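Local structure of transcriptional regulator (Vibrio virus VP882, 7DWM) at the interface of chains A and B. The protein probably binds DNA through a LuxR-type helix-turn-helix domain as a phage transcriptional regulator, and carries the ligand 3,5-dimethylpyrazin-2-ol (DPO) in its PAS-fold domain. Numbering follows the deposited sequence. Chains: chain A/B, Transcriptional regulator.

The interface of chains A and B. Residues chain A 167, 170-171, 176, 225, 228; chain B 135, 138-139, 142-143.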
ATOM      1  N   LEU A 167      11.585 -17.064 -11.263  1.00 51.78           N
ATOM      2  CA  LEU A 167      10.412 -16.638 -12.027  1.00 53.11           C
ATOM      3  C   LEU A 167       9.293 -17.675 -11.937  1.00 60.30           C
ATOM      4  O   LEU A 167       8.123 -17.343 -11.676  1.00 54.81           O
ATOM      5  CB  LEU A 167      10.800 -16.403 -13.486  1.00 59.86           C
ATOM      6  CG  LEU A 167      10.898 -14.958 -13.978  1.00 81.11           C
ATOM      7  CD1 LEU A 167      12.112 -14.276 -13.378  1.00 86.31           C
ATOM      8  CD2 LEU A 167      10.964 -14.914 -15.494  1.00 69.46           C
ATOM      9  N   PHE A 170       7.761 -17.587  -8.489  1.00 47.11           N
ATOM     10  CA  PHE A 170       6.949 -16.381  -8.359  1.00 41.98           C
ATOM     11  C   PHE A 170       5.566 -16.591  -8.953  1.00 52.13           C
ATOM     12  O   PHE A 170       4.552 -16.226  -8.347  1.00 48.66           O
ATOM     13  CB  PHE A 170       7.648 -15.195  -9.035  1.00 49.63           C
ATOM     14  CG  PHE A 170       6.950 -13.871  -8.827  1.00 39.95           C
ATOM     15  CD1 PHE A 170       5.968 -13.438  -9.706  1.00 38.67           C
ATOM     16  CD2 PHE A 170       7.279 -13.064  -7.750  1.00 57.58           C
ATOM     17  CE1 PHE A 170       5.328 -12.227  -9.510  1.00 59.41           C
ATOM     18  CE2 PHE A 170       6.643 -11.852  -7.551  1.00 43.04           C
ATOM     19  CZ  PHE A 170       5.667 -11.434  -8.431  1.00 44.00           C
ATOM     20  N   PHE A 171       5.504 -17.188 -10.141  1.00 52.35           N
ATOM     21  CA  PHE A 171       4.194 -17.356 -10.762  1.00 44.01           C
ATOM     22  C   PHE A 171       3.450 -18.588 -10.251  1.00 64.25           C
ATOM     23  O   PHE A 171       2.216 -18.615 -10.292  1.00 56.51           O
ATOM     24  CB  PHE A 171       4.336 -17.364 -12.281  1.00 53.32           C
ATOM     25  CG  PHE A 171       4.646 -16.008 -12.846  1.00 62.44           C
ATOM     26  CD1 PHE A 171       3.772 -14.951 -12.648  1.00 69.79           C
ATOM     27  CD2 PHE A 171       5.821 -15.777 -13.540  1.00 57.51           C
ATOM     28  CE1 PHE A 171       4.055 -13.693 -13.146  1.00 60.36           C
ATOM     29  CE2 PHE A 171       6.107 -14.524 -14.045  1.00 63.04           C
ATOM     30  CZ  PHE A 171       5.223 -13.481 -13.847  1.00 64.29           C
ATOM     31  N   ARG A 176      -0.734 -19.507 -11.054  1.00 62.17           N
ATOM     32  CA  ARG A 176      -0.533 -19.991 -12.411  1.00 53.92           C
ATOM     33  C   ARG A 176      -0.187 -21.474 -12.396  1.00 49.28           C
ATOM     34  O   ARG A 176       0.338 -22.003 -11.412  1.00 67.29           O
ATOM     35  CB  ARG A 176       0.580 -19.211 -13.115  1.00 51.92           C
ATOM     36  CG  ARG A 176       0.469 -17.701 -13.003  1.00 54.88           C
ATOM     37  CD  ARG A 176      -0.866 -17.196 -13.523  1.00 53.85           C
ATOM     38  NE  ARG A 176      -0.737 -15.903 -14.191  1.00 68.80           N
ATOM     39  CZ  ARG A 176      -0.567 -14.745 -13.559  1.00 80.08           C
ATOM     40  NH1 ARG A 176      -0.504 -14.707 -12.234  1.00 54.45           N
ATOM     41  NH2 ARG A 176      -0.459 -13.620 -14.253  1.00 90.58           N
ATOM     42  N   PRO A 225      12.038 -11.785  -8.003  1.00 59.55           N
ATOM     43  CA  PRO A 225      13.066 -12.484  -8.773  1.00 53.32           C
ATOM     44  C   PRO A 225      14.263 -11.560  -8.948  1.00 53.08           C
ATOM     45  O   PRO A 225      14.124 -10.397  -9.328  1.00 55.43           O
ATOM     46  CB  PRO A 225      12.369 -12.795 -10.105  1.00 53.55           C
ATOM     47  CG  PRO A 225      10.898 -12.742  -9.793  1.00 61.43           C
ATOM     48  CD  PRO A 225      10.747 -11.710  -8.711  1.00 72.79           C
ATOM     49  N   LEU A 228      15.144  -8.987 -11.629  1.00 64.09           N
ATOM     50  CA  LEU A 228      14.551  -7.660 -11.524  1.00 58.46           C
ATOM     51  C   LEU A 228      15.417  -6.681 -10.741  1.00 64.75           C
ATOM     52  O   LEU A 228      15.136  -5.479 -10.763  1.00 70.96           O
ATOM     53  CB  LEU A 228      13.161  -7.746 -10.894  1.00 59.07           C
ATOM     54  CG  LEU A 228      12.023  -7.827 -11.914  1.00 71.76           C
ATOM     55  CD1 LEU A 228      10.693  -8.100 -11.232  1.00 73.69           C
ATOM     56  CD2 LEU A 228      11.959  -6.553 -12.739  1.00 74.39           C
TER
ATOM     57  N   GLU B 135       2.338  -5.520  -7.036  1.00 74.16           N
ATOM     58  CA  GLU B 135       2.497  -6.868  -7.573  1.00 75.82           C
ATOM     59  C   GLU B 135       2.175  -6.907  -9.061  1.00 81.92           C
ATOM     60  O   GLU B 135       2.883  -7.558  -9.839  1.00 84.11           O
ATOM     61  CB  GLU B 135       1.622  -7.858  -6.805  1.00 73.43           C
ATOM     62  CG  GLU B 135       2.063  -9.305  -6.979  1.00 76.09           C
ATOM     63  CD  GLU B 135       0.937 -10.298  -6.780  1.00 87.41           C
ATOM     64  OE1 GLU B 135       0.865 -10.900  -5.690  1.00 99.62           O
ATOM     65  OE2 GLU B 135       0.129 -10.480  -7.713  1.00 96.36           O
ATOM     66  N   VAL B 138       5.106  -5.454 -10.821  1.00 77.75           N
ATOM     67  CA  VAL B 138       6.211  -6.407 -10.926  1.00 63.37           C
ATOM     68  C   VAL B 138       5.919  -7.460 -11.988  1.00 72.41           C
ATOM     69  O   VAL B 138       6.816  -7.875 -12.740  1.00 72.28           O
ATOM     70  CB  VAL B 138       6.488  -7.053  -9.556  1.00 55.18           C
ATOM     71  CG1 VAL B 138       7.391  -8.263  -9.707  1.00 56.84           C
ATOM     72  CG2 VAL B 138       7.097  -6.035  -8.607  1.00 46.10           C
ATOM     73  N   VAL B 139       4.653  -7.847 -12.109  1.00 79.94           N
ATOM     74  CA  VAL B 139       4.274  -8.843 -13.152  1.00 85.26           C
ATOM     75  C   VAL B 139       4.516  -8.212 -14.524  1.00 88.93           C
ATOM     76  O   VAL B 139       5.056  -8.895 -15.398  1.00 76.30           O
ATOM     77  CB  VAL B 139       2.810  -9.286 -12.999  1.00 91.13           C
ATOM     78  CG1 VAL B 139       2.385 -10.201 -14.133  1.00 61.60           C
ATOM     79  CG2 VAL B 139       2.565  -9.944 -11.653  1.00 81.31           C
ATOM     80  N   LEU B 142       7.979  -8.221 -15.460  1.00 93.32           N
ATOM     81  CA  LEU B 142       8.444  -9.537 -15.893  1.00 83.15           C
ATOM     82  C   LEU B 142       7.867  -9.972 -17.237  1.00 86.08           C
ATOM     83  O   LEU B 142       8.172 -11.079 -17.694  1.00 80.79           O
ATOM     84  CB  LEU B 142       8.128 -10.587 -14.823  1.00 75.29           C
ATOM     85  CG  LEU B 142       8.835 -10.382 -13.480  1.00 74.28           C
ATOM     86  CD1 LEU B 142       8.011 -10.947 -12.330  1.00 54.66           C
ATOM     87  CD2 LEU B 142      10.218 -11.013 -13.519  1.00 81.82           C
ATOM     88  N   LEU B 143       7.067  -9.124 -17.880  1.00 89.56           N
ATOM     89  CA  LEU B 143       6.412  -9.413 -19.152  1.00 98.48           C
ATOM     90  C   LEU B 143       6.430  -8.166 -20.037  1.00114.54           C
ATOM     91  O   LEU B 143       6.902  -7.109 -19.596  1.00112.50           O
ATOM     92  CB  LEU B 143       4.972  -9.901 -18.922  1.00 89.39           C
ATOM     93  CG  LEU B 143       4.608 -11.339 -18.488  1.00 96.17           C
ATOM     94  CD1 LEU B 143       5.402 -12.380 -19.276  1.00 93.52           C
ATOM     95  CD2 LEU B 143       4.657 -11.618 -16.974  1.00 74.42           C
TER
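B:Leu142, just past the C-terminal end of helix 127-141 of chain B, is the knob of this apolar patch, burying 92 Å² against chain A. Its CG lies anti to its own carbonyl carbon (chi1 -63°), and the two methyls then part company. CD2 meets A:Leu167 tip to tip, 3.8 Å from that residue's CD1, with the ring of A:Pro225 at the margin. CD1 turns to the aromatic pair, 4.1 Å from A:Phe170 CE1, while A:Phe171 runs past it in the opposite direction. A:Leu228, from the short 3-10 turn 226-228, covers the branch point: its CD1 sits 3.7 Å from CG of B:Leu142, touching both methyls, and also meets CG1 of B:Val138.

The two phenylalanines are neighbours on helix 163-172 but leave it differently. CG of A:Phe170 is anti to the backbone N (chi1 -174°), whereas that of A:Phe171 is anti to the carbonyl carbon (chi1 -72°). As a result the edge of A:Phe170 points at the rim of one face of A:Phe171. A:Phe170 crosses the B:Val138 side chain obliquely, CZ 3.8 Å from its CG1. A:Phe171 brings CE1 to 4.0 Å from CG1 of B:Val139, and its CZ meets CD2 of B:Leu143 tip to tip at 3.7 Å.

Polar groups keep to the border. CD1 of A:Phe171 sits over one face of the A:Arg176 guanidinium, toward its rim, and NH1 of A:Arg176 is 6.2 Å from OE2 of the B:Glu135 carboxylate, so any attraction would be long-range.

Hydrophobic packing thus docks the helix end of one subunit on the LuxR-type domain of the other, probably helping to set that domain's position in the two-chain assembly, if the crystal pairing is the biological one.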